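Local coordinates for transaminase (Bacillus megaterium, PDB 5G09) that is an S-selective transaminase, a class-III enzyme that moves amino groups between amines and carbonyl compounds with the help of pyridoxal phosphate, at the interface of chains A and B and the interface of chains A and C. Coordinates in Å, arbitrary orientation; residue numbers count along the deposited sequence, not the author numbering. Chains: chain A/B/C, Transaminase.

Contact 1: the interface of chains A and B. Residues chain A 145, 193, 197-198, 218; chain B 198, 214, 218.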
loop_
_atom_site.group_PDB
_atom_site.type_symbol
_atom_site.label_atom_id
_atom_site.label_comp_id
_atom_site.label_asym_id
_atom_site.label_seq_id
_atom_site.Cartn_x
_atom_site.Cartn_y
_atom_site.Cartn_z
ATOM N N GLU A 145 -1.854 11.934 -15.907
ATOM C CA GLU A 145 -0.723 12.815 -15.717
ATOM C C GLU A 145 -1.191 14.275 -15.770
ATOM O O GLU A 145 -1.957 14.637 -16.665
ATOM C CB GLU A 145 0.304 12.572 -16.847
ATOM C CG GLU A 145 1.521 13.468 -16.668
ATOM C CD GLU A 145 2.683 13.237 -17.642
ATOM O OE1 GLU A 145 2.457 12.733 -18.770
ATOM O OE2 GLU A 145 3.833 13.601 -17.240
ATOM N N PRO A 193 -1.880 8.379 -19.434
ATOM C CA PRO A 193 -1.186 9.536 -20.010
ATOM C C PRO A 193 -2.093 10.752 -20.155
ATOM O O PRO A 193 -3.330 10.625 -20.160
ATOM C CB PRO A 193 -0.704 9.038 -21.392
ATOM C CG PRO A 193 -1.400 7.738 -21.638
ATOM C CD PRO A 193 -1.968 7.222 -20.350
ATOM N N MET A 197 -0.992 13.263 -25.088
ATOM C CA MET A 197 0.090 12.271 -24.950
ATOM C C MET A 197 1.199 12.510 -25.943
ATOM O O MET A 197 2.210 13.116 -25.587
ATOM C CB MET A 197 -0.435 10.824 -25.076
ATOM C CG MET A 197 0.564 9.799 -24.544
ATOM S SD MET A 197 0.263 8.047 -24.887
ATOM C CE MET A 197 1.558 7.295 -23.895
ATOM N N PHE A 198 1.004 12.023 -27.170
ATOM C CA PHE A 198 1.902 12.334 -28.265
ATOM C C PHE A 198 1.092 12.624 -29.518
ATOM O O PHE A 198 0.018 12.043 -29.766
ATOM C CB PHE A 198 2.923 11.210 -28.578
ATOM C CG PHE A 198 3.729 10.742 -27.389
ATOM C CD1 PHE A 198 4.610 11.603 -26.726
ATOM C CD2 PHE A 198 3.626 9.415 -26.936
ATOM C CE1 PHE A 198 5.334 11.157 -25.618
ATOM C CE2 PHE A 198 4.360 8.970 -25.846
ATOM C CZ PHE A 198 5.213 9.838 -25.185
ATOM N N TYR A 218 -4.284 3.732 -24.975
ATOM C CA TYR A 218 -3.356 3.377 -23.912
ATOM C C TYR A 218 -4.025 3.208 -22.524
ATOM O O TYR A 218 -3.686 2.287 -21.735
ATOM C CB TYR A 218 -2.246 4.409 -23.829
ATOM C CG TYR A 218 -1.155 3.906 -22.942
ATOM C CD1 TYR A 218 -0.308 2.881 -23.370
ATOM C CD2 TYR A 218 -1.005 4.391 -21.642
ATOM C CE1 TYR A 218 0.685 2.393 -22.535
ATOM C CE2 TYR A 218 -0.024 3.914 -20.805
ATOM C CZ TYR A 218 0.819 2.927 -21.254
ATOM O OH TYR A 218 1.792 2.445 -20.424
ATOM N N PHE B 198 3.062 1.691 -29.654
ATOM C CA PHE B 198 3.516 2.861 -30.401
ATOM C C PHE B 198 4.087 2.388 -31.747
ATOM O O PHE B 198 5.280 2.576 -32.054
ATOM C CB PHE B 198 4.538 3.701 -29.592
ATOM C CG PHE B 198 4.050 4.108 -28.220
ATOM C CD1 PHE B 198 3.070 5.090 -28.067
ATOM C CD2 PHE B 198 4.567 3.509 -27.077
ATOM C CE1 PHE B 198 2.613 5.462 -26.803
ATOM C CE2 PHE B 198 4.115 3.878 -25.815
ATOM C CZ PHE B 198 3.143 4.853 -25.675
ATOM N N LEU B 214 8.926 6.769 -28.507
ATOM C CA LEU B 214 7.803 7.248 -27.681
ATOM C C LEU B 214 7.589 6.434 -26.391
ATOM O O LEU B 214 7.200 6.985 -25.344
ATOM C CB LEU B 214 6.497 7.270 -28.495
ATOM C CG LEU B 214 6.406 8.321 -29.623
ATOM C CD1 LEU B 214 4.968 8.444 -30.117
ATOM C CD2 LEU B 214 6.941 9.678 -29.163
ATOM N N TYR B 218 7.726 8.361 -22.880
ATOM C CA TYR B 218 6.680 8.280 -21.876
ATOM C C TYR B 218 7.187 7.747 -20.509
ATOM O O TYR B 218 6.782 8.215 -19.437
ATOM C CB TYR B 218 5.455 7.500 -22.353
ATOM C CG TYR B 218 4.340 7.669 -21.356
ATOM C CD1 TYR B 218 3.870 8.956 -21.029
ATOM C CD2 TYR B 218 3.807 6.578 -20.673
ATOM C CE1 TYR B 218 2.888 9.137 -20.075
ATOM C CE2 TYR B 218 2.811 6.745 -19.729
ATOM C CZ TYR B 218 2.359 8.026 -19.437
ATOM O OH TYR B 218 1.392 8.215 -18.487
#
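The N-terminal end of helix 214-226 in chain B packs against the loop of chain A that holds A:Pro193 to A:Phe198, where A:Phe198 meets B:Leu214 and B:Tyr218. This is part of a two-fold interface between copies of the protein; it may serve a tetramer, though the structure alone does not show it. The phenyl ring and the leucine slide past each other in opposite directions. B:Leu214 CD2 sits over the centre of the A:Phe198 ring, 3.8 Å from its centroid, while CD1 comes toward A:Phe198 CD2 at 3.6 Å. Leucine suits this place because its fork covers both face and rim. At the far end of the ring A:Phe198 CZ touches B:Tyr218 CB at 3.7 Å. A:Met197 reaches in as an extended chain, its CG anti to the backbone N (chi1 -163°), which carries the thioether deep enough to serve two rings. Its methyl CE lies over the face of B:Tyr218, 4.0 Å from the ring centroid, and also meets B:Phe198 CZ at 3.4 Å. A flexible, polarisable methionine fits between such differently turned aromatics. The two-fold partners A:Tyr218 and B:Tyr218 pass aslant, their CE2 atoms 4.1 Å apart. B:Tyr218 crosses A:Pro193 at about a right angle, the compact proline letting the phenol lie close against the loop. On this side the phenol oxygen B:Tyr218 OH stands 3.3 Å from A:Pro193 CA.

Contact 2: the interface of chains A and C. Residues chain A 25, 58-59, 61; chain C 84-86, 328, 330.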
loop_
_atom_site.group_PDB
_atom_site.type_symbol
_atom_site.label_atom_id
_atom_site.label_comp_id
_atom_site.label_asym_id
_atom_site.label_seq_id
_atom_site.Cartn_x
_atom_site.Cartn_y
_atom_site.Cartn_z
ATOM N N PHE A 25 4.037 27.798 -0.291
ATOM C CA PHE A 25 4.682 28.265 -1.546
ATOM C C PHE A 25 5.853 29.231 -1.349
ATOM O O PHE A 25 6.707 29.311 -2.214
ATOM C CB PHE A 25 3.652 28.804 -2.575
ATOM C CG PHE A 25 2.584 27.779 -2.931
ATOM C CD1 PHE A 25 2.863 26.760 -3.847
ATOM C CD2 PHE A 25 1.346 27.788 -2.296
ATOM C CE1 PHE A 25 1.897 25.795 -4.165
ATOM C CE2 PHE A 25 0.385 26.805 -2.582
ATOM C CZ PHE A 25 0.657 25.815 -3.517
ATOM N N GLN A 58 -9.264 34.613 -8.039
ATOM C CA GLN A 58 -8.714 33.932 -6.876
ATOM C C GLN A 58 -8.141 32.591 -7.314
ATOM O O GLN A 58 -6.962 32.516 -7.711
ATOM C CB GLN A 58 -9.748 33.833 -5.726
ATOM C CG GLN A 58 -9.967 35.201 -5.083
ATOM C CD GLN A 58 -8.658 35.750 -4.509
ATOM O OE1 GLN A 58 -8.100 35.180 -3.569
ATOM N NE2 GLN A 58 -8.138 36.836 -5.114
ATOM N N LEU A 59 -8.987 31.566 -7.300
ATOM C CA LEU A 59 -8.604 30.233 -7.770
ATOM C C LEU A 59 -9.666 29.742 -8.743
ATOM O O LEU A 59 -10.100 28.601 -8.692
ATOM C CB LEU A 59 -8.362 29.277 -6.585
ATOM C CG LEU A 59 -7.163 29.540 -5.649
ATOM C CD1 LEU A 59 -7.251 28.704 -4.357
ATOM C CD2 LEU A 59 -5.828 29.274 -6.355
ATOM N N CYS A 61 -12.666 30.621 -8.959
ATOM C CA CYS A 61 -13.692 30.125 -8.047
ATOM C C CYS A 61 -14.698 31.164 -7.517
ATOM O O CYS A 61 -15.516 30.835 -6.649
ATOM C CB CYS A 61 -12.998 29.446 -6.832
ATOM S SG CYS A 61 -11.915 30.525 -5.881
ATOM N N PHE C 84 -14.172 36.846 -1.032
ATOM C CA PHE C 84 -13.276 35.725 -0.750
ATOM C C PHE C 84 -11.855 36.010 -1.228
ATOM O O PHE C 84 -11.651 36.507 -2.353
ATOM C CB PHE C 84 -13.777 34.459 -1.441
ATOM C CG PHE C 84 -12.780 33.335 -1.403
ATOM C CD1 PHE C 84 -12.590 32.617 -0.247
ATOM C CD2 PHE C 84 -12.035 33.017 -2.540
ATOM C CE1 PHE C 84 -11.638 31.604 -0.210
ATOM C CE2 PHE C 84 -11.094 31.996 -2.523
ATOM C CZ PHE C 84 -10.909 31.285 -1.349
ATOM N N VAL C 85 -10.881 35.681 -0.383
ATOM C CA VAL C 85 -9.486 35.595 -0.850
ATOM C C VAL C 85 -8.904 34.296 -0.282
ATOM O O VAL C 85 -9.289 33.844 0.828
ATOM C CB VAL C 85 -8.567 36.791 -0.447
ATOM C CG1 VAL C 85 -9.010 38.119 -1.115
ATOM C CG2 VAL C 85 -8.454 36.909 1.072
ATOM N N TRP C 86 -8.021 33.682 -1.060
ATOM C CA TRP C 86 -7.353 32.450 -0.614
ATOM C C TRP C 86 -6.086 32.762 0.179
ATOM O O TRP C 86 -5.755 33.927 0.403
ATOM C CB TRP C 86 -7.114 31.506 -1.807
ATOM C CG TRP C 86 -5.950 31.827 -2.743
ATOM C CD1 TRP C 86 -5.911 32.791 -3.742
ATOM C CD2 TRP C 86 -4.689 31.135 -2.820
ATOM N NE1 TRP C 86 -4.699 32.748 -4.398
ATOM C CE2 TRP C 86 -3.942 31.734 -3.871
ATOM C CE3 TRP C 86 -4.123 30.062 -2.109
ATOM C CZ2 TRP C 86 -2.655 31.300 -4.220
ATOM C CZ3 TRP C 86 -2.853 29.633 -2.448
ATOM C CH2 TRP C 86 -2.118 30.262 -3.489
ATOM N N VAL C 328 -2.153 23.545 -1.327
ATOM C CA VAL C 328 -3.217 24.547 -1.449
ATOM C C VAL C 328 -4.587 23.908 -1.180
ATOM O O VAL C 328 -4.854 22.790 -1.634
ATOM C CB VAL C 328 -3.139 25.253 -2.828
ATOM C CG1 VAL C 328 -3.416 24.291 -3.979
ATOM C CG2 VAL C 328 -4.114 26.442 -2.901
ATOM N N THR C 330 -8.572 25.432 -1.443
ATOM C CA THR C 330 -9.244 26.679 -1.890
ATOM C C THR C 330 -9.759 27.520 -0.680
ATOM O O THR C 330 -9.395 28.699 -0.526
ATOM C CB THR C 330 -10.383 26.371 -2.873
ATOM O OG1 THR C 330 -9.865 25.633 -3.995
ATOM C CG2 THR C 330 -11.080 27.671 -3.376
HETATM O O HOH W 1 -4.762 33.990 -7.136
#
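A:Leu59 and C:Trp86 meet at about a right angle, the leucine capping the flat indole. A:Gln58 and A:Leu59 belong to helix 57-60 and meet loops of chain C in what is probably the class-III catalytic dimer. A:Leu59 CG lies over the five-membered ring, 3.9 Å from its centroid, and CD2 covers the middle of the whole indole. The other methyl, CD1, touches C:Trp86 CG at 3.7 Å and also reaches C:Thr330, probably the threonine that in this family binds the neighbouring subunit's cofactor phosphate. A:Gln58 bends at chi2 (-60°), which folds its amide toward the chain C backbone. Its carbonyl OE1 accepts the main-chain N-H of C:Trp86 at 2.9 Å, in the carbonyl plane. Glutamine suits the place because its amide can bond a main-chain N-H while its methylenes pack on C:Phe84, whose ring is turned 78° from the amide. C:Phe84 CE2 meets A:Cys61 SG at 3.8 Å, the sulfur approaching the rim from off the ring plane. A:Phe25 offers an edge to C:Val328, whose CB lies in the ring plane. Water 1 links the indole C:Trp86 NE1 (3.0 Å) to the main-chain carbonyl A:Gln58 O, 2.7 Å from the water oxygen.

Contact 3: the interface of chains A and C. Residues chain A 120, 122, 148, 151-152; chain C 118, 123, 327-329.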
loop_
_atom_site.group_PDB
_atom_site.type_symbol
_atom_site.label_atom_id
_atom_site.label_comp_id
_atom_site.label_asym_id
_atom_site.label_seq_id
_atom_site.Cartn_x
_atom_site.Cartn_y
_atom_site.Cartn_z
ATOM N N THR A 120 -15.785 21.173 0.909
ATOM C CA THR A 120 -14.672 21.544 0.038
ATOM C C THR A 120 -14.624 20.663 -1.191
ATOM O O THR A 120 -15.255 19.616 -1.242
ATOM C CB THR A 120 -13.284 21.453 0.740
ATOM O OG1 THR A 120 -12.935 20.079 0.990
ATOM C CG2 THR A 120 -13.266 22.236 2.049
ATOM N N SER A 122 -11.951 19.023 -2.325
ATOM C CA SER A 122 -11.208 17.778 -1.988
ATOM C C SER A 122 -12.136 16.788 -1.278
ATOM O O SER A 122 -12.105 15.582 -1.533
ATOM C CB SER A 122 -9.989 18.073 -1.097
ATOM O OG SER A 122 -9.028 18.871 -1.739
ATOM N N TYR A 148 -5.256 17.523 -11.316
ATOM C CA TYR A 148 -5.349 18.013 -9.942
ATOM C C TYR A 148 -6.772 17.745 -9.445
ATOM O O TYR A 148 -7.760 18.256 -10.031
ATOM C CB TYR A 148 -5.005 19.523 -9.834
ATOM C CG TYR A 148 -4.942 19.914 -8.357
ATOM C CD1 TYR A 148 -3.806 19.628 -7.605
ATOM C CD2 TYR A 148 -6.052 20.487 -7.703
ATOM C CE1 TYR A 148 -3.756 19.905 -6.257
ATOM C CE2 TYR A 148 -5.998 20.787 -6.339
ATOM C CZ TYR A 148 -4.841 20.496 -5.621
ATOM O OH TYR A 148 -4.764 20.768 -4.247
ATOM N N TRP A 151 -6.165 17.830 -2.291
ATOM C CA TRP A 151 -4.929 17.741 -1.516
ATOM C C TRP A 151 -5.038 16.769 -0.364
ATOM O O TRP A 151 -4.028 16.356 0.176
ATOM C CB TRP A 151 -4.518 19.111 -0.961
ATOM C CG TRP A 151 -5.515 19.643 0.062
ATOM C CD1 TRP A 151 -6.636 20.388 -0.204
ATOM C CD2 TRP A 151 -5.497 19.430 1.472
ATOM N NE1 TRP A 151 -7.303 20.657 0.953
ATOM C CE2 TRP A 151 -6.624 20.095 2.007
ATOM C CE3 TRP A 151 -4.608 18.780 2.348
ATOM C CZ2 TRP A 151 -6.902 20.135 3.385
ATOM C CZ3 TRP A 151 -4.896 18.790 3.738
ATOM C CH2 TRP A 151 -6.039 19.461 4.236
ATOM N N THR A 152 -6.251 16.477 0.085
ATOM C CA THR A 152 -6.422 15.526 1.197
ATOM C C THR A 152 -5.999 14.107 0.751
ATOM O O THR A 152 -5.817 13.852 -0.439
ATOM C CB THR A 152 -7.872 15.527 1.713
ATOM O OG1 THR A 152 -8.753 15.282 0.610
ATOM C CG2 THR A 152 -8.210 16.911 2.319
ATOM N N VAL C 118 -7.917 25.462 7.999
ATOM C CA VAL C 118 -8.566 24.729 6.916
ATOM C C VAL C 118 -10.060 24.772 7.213
ATOM O O VAL C 118 -10.480 25.584 8.020
ATOM C CB VAL C 118 -8.037 23.262 6.782
ATOM C CG1 VAL C 118 -6.614 23.269 6.234
ATOM C CG2 VAL C 118 -8.056 22.518 8.132
ATOM N N GLU C 123 -9.916 17.756 7.573
ATOM C CA GLU C 123 -8.835 18.484 6.902
ATOM C C GLU C 123 -7.699 18.852 7.857
ATOM O O GLU C 123 -6.507 18.810 7.466
ATOM C CB GLU C 123 -9.356 19.711 6.129
ATOM C CG GLU C 123 -10.066 19.300 4.848
ATOM C CD GLU C 123 -10.416 20.479 3.969
ATOM O OE1 GLU C 123 -10.413 21.626 4.478
ATOM O OE2 GLU C 123 -10.686 20.255 2.771
ATOM N N SER C 327 1.226 23.092 -0.877
ATOM C CA SER C 327 -0.069 22.619 -0.447
ATOM C C SER C 327 -1.080 23.776 -0.574
ATOM O O SER C 327 -0.879 24.883 -0.021
ATOM C CB SER C 327 0.003 22.071 0.997
ATOM O OG SER C 327 -1.132 21.271 1.324
ATOM N N VAL C 328 -2.153 23.545 -1.327
ATOM C CA VAL C 328 -3.217 24.547 -1.449
ATOM C C VAL C 328 -4.587 23.908 -1.180
ATOM O O VAL C 328 -4.854 22.790 -1.634
ATOM C CB VAL C 328 -3.139 25.253 -2.828
ATOM C CG1 VAL C 328 -3.416 24.291 -3.979
ATOM C CG2 VAL C 328 -4.114 26.442 -2.901
ATOM N N SER C 329 -5.444 24.626 -0.452
ATOM C CA SER C 329 -6.830 24.248 -0.168
ATOM C C SER C 329 -7.637 25.509 -0.501
ATOM O O SER C 329 -7.384 26.571 0.096
ATOM C CB SER C 329 -6.980 23.923 1.327
ATOM O OG SER C 329 -8.338 23.863 1.687
HETATM O O HOH W 2 -9.860 21.885 0.831
HETATM O O HOH W 3 -2.311 21.146 -2.940
HETATM O O HOH W 4 -6.890 21.939 -3.247
#
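A:Trp151, from a loop, crosses C:Glu123 at about a right angle; the glutamate stands in the first turn of helix 121-136 of chain C, the class-III aminotransferase element that follows the cofactor-phosphate loop. This is the tight part. The CB-CG stem of C:Glu123 crosses the CZ2-CH2 edge of the indole, displaced to one side of its plane, with C:Glu123 CG 3.6 Å from A:Trp151 CZ2. The main-chain C:Glu123 O lies in the ring plane at that edge, 3.3 Å from A:Trp151 CH2. A:Trp151 CG stands between its backbone N and carbonyl carbon (chi1 65°), which turns the ring toward chain C, and A:Ser122 OG accepts the A:Trp151 N-H. A:Thr120 OG1 donates to C:Glu123 OE2 at 2.9 Å, arriving from above the carboxylate plane, 38° out of it.

Beyond the indole the packing gives way to water. Water 2 lies in the indole plane, 2.8 Å from A:Trp151 NE1, and also binds C:Glu123 OE2 and C:Ser329 OG. A:Tyr148 opens the family's Tyr-His-Gly stretch, where an aromatic ring probably packs over the cofactor. Two waters bridge A:Tyr148 OH to the C:Val328 backbone: water 4 also bonds C:Val328 O, and water 3 also bonds C:Val328 N.

Contact 4: the interface of chains A and C. Residues chain A 303-306; chain C 119, 306, 331, 334.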
loop_
_atom_site.group_PDB
_atom_site.type_symbol
_atom_site.label_atom_id
_atom_site.label_comp_id
_atom_site.label_asym_id
_atom_site.label_seq_id
_atom_site.Cartn_x
_atom_site.Cartn_y
_atom_site.Cartn_z
ATOM N N SER A 303 -17.443 30.618 -3.915
ATOM C CA SER A 303 -16.610 30.874 -2.728
ATOM C C SER A 303 -17.199 31.807 -1.679
ATOM O O SER A 303 -16.463 32.287 -0.828
ATOM C CB SER A 303 -15.229 31.407 -3.129
ATOM O OG SER A 303 -14.665 30.592 -4.145
ATOM N N SER A 304 -18.500 32.052 -1.718
ATOM C CA SER A 304 -19.100 32.948 -0.721
ATOM C C SER A 304 -18.996 32.338 0.668
ATOM O O SER A 304 -18.660 33.027 1.632
ATOM C CB SER A 304 -20.540 33.254 -1.089
ATOM O OG SER A 304 -21.259 32.037 -1.231
ATOM N N LEU A 305 -19.276 31.042 0.761
ATOM C CA LEU A 305 -18.939 30.230 1.952
ATOM C C LEU A 305 -18.393 28.873 1.504
ATOM O O LEU A 305 -18.589 28.492 0.335
ATOM C CB LEU A 305 -20.166 30.028 2.835
ATOM C CG LEU A 305 -20.675 31.303 3.548
ATOM C CD1 LEU A 305 -22.016 31.029 4.208
ATOM C CD2 LEU A 305 -19.656 31.842 4.566
ATOM N N PRO A 306 -17.688 28.148 2.405
ATOM C CA PRO A 306 -17.198 26.796 2.032
ATOM C C PRO A 306 -18.314 25.786 1.728
ATOM O O PRO A 306 -19.140 25.516 2.570
ATOM C CB PRO A 306 -16.393 26.359 3.277
ATOM C CG PRO A 306 -15.927 27.668 3.878
ATOM C CD PRO A 306 -17.150 28.571 3.718
ATOM N N SER C 119 -10.863 23.937 6.547
ATOM C CA SER C 119 -12.320 24.077 6.634
ATOM C C SER C 119 -13.058 23.116 7.530
ATOM O O SER C 119 -14.189 23.404 7.913
ATOM C CB SER C 119 -12.991 24.114 5.239
ATOM O OG SER C 119 -12.601 25.298 4.522
ATOM N N PRO C 306 -18.063 26.564 8.690
ATOM C CA PRO C 306 -17.003 25.514 8.606
ATOM C C PRO C 306 -15.592 26.068 8.821
ATOM O O PRO C 306 -15.170 26.970 8.094
ATOM C CB PRO C 306 -17.106 25.008 7.156
ATOM C CG PRO C 306 -18.551 25.315 6.759
ATOM C CD PRO C 306 -18.881 26.623 7.465
ATOM N N TYR C 331 -10.577 26.908 0.178
ATOM C CA TYR C 331 -11.248 27.633 1.286
ATOM C C TYR C 331 -10.417 27.788 2.572
ATOM O O TYR C 331 -10.919 28.351 3.563
ATOM C CB TYR C 331 -12.634 26.995 1.584
ATOM C CG TYR C 331 -13.558 27.071 0.355
ATOM C CD1 TYR C 331 -13.540 28.210 -0.451
ATOM C CD2 TYR C 331 -14.412 26.023 -0.012
ATOM C CE1 TYR C 331 -14.335 28.325 -1.586
ATOM C CE2 TYR C 331 -15.236 26.138 -1.145
ATOM C CZ TYR C 331 -15.178 27.307 -1.917
ATOM O OH TYR C 331 -15.932 27.515 -3.039
ATOM N N HIS C 334 -10.627 31.064 4.744
ATOM C CA HIS C 334 -11.758 31.844 4.235
ATOM C C HIS C 334 -12.059 33.001 5.180
ATOM O O HIS C 334 -12.358 32.776 6.344
ATOM C CB HIS C 334 -12.999 30.968 4.106
ATOM C CG HIS C 334 -14.106 31.610 3.328
ATOM N ND1 HIS C 334 -14.726 32.783 3.725
ATOM C CD2 HIS C 334 -14.693 31.250 2.163
ATOM C CE1 HIS C 334 -15.649 33.107 2.837
ATOM N NE2 HIS C 334 -15.645 32.199 1.877
#
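C:His334 holds the backbone of A:Ser303 with its imidazole, while C:Tyr331 lies against A:Ser303 and A:Pro306. The C:His334 NE2 donates to the carbonyl A:Ser303 O at 2.8 Å, with 150° at the hydrogen. The donor is tilted 33° from the carbonyl plane, and the oxygen stands a little out of the imidazole plane. A second carbonyl, A:Ser304 O, lies 3.1 Å from C:His334 NE2, close enough to share the same N-H as a forked hydrogen bond. Histidine suits the place because one ring nitrogen can address two adjacent peptide oxygens. Its CG lies anti to the backbone N (chi1 -168°), which swings the ring across to chain A.

C:Tyr331 CD2 meets A:Pro306 CA at 3.5 Å, the proline crossing the tyrosine obliquely. Along the opposite rim, A:Ser303 OG lies in the ring plane, 3.4 Å from C:Tyr331 CE1. A serine is small enough to let the aromatic edge come this near the loop.

Behind this shell, the ring of A:Pro306 restrains its own loop, and C:Tyr331 and C:His334 share the loop leading into helix 335-350, which presents both rings to the same stretch of chain A. Farther out, C:Pro306 CB faces A:Pro306 CB at 4.2 Å, so the two copies of this loop approach each other near the two-fold axis. Residues 303-306 connect the 3-10 helix 298-300 to strand 308-313, and C:His334 immediately precedes helix 335-350.

Contacts 2, 3 and 4 are parts of one interface between chains A and C, their C-alpha centres about 10 to 12 Å apart. Contacts 2 and 3 share C:Val328, and the segment from C:Ser327 to C:His334 runs through all three, so one loop of chain C ties them together. Class-III aminotransferases build their active sites between two subunits, and this is probably that catalytic dimer. Contact 1 lies about 28 Å from contact 3 and 38 Å from contact 4, on a different face of chain A; it may join dimers into the four-chain deposited assembly.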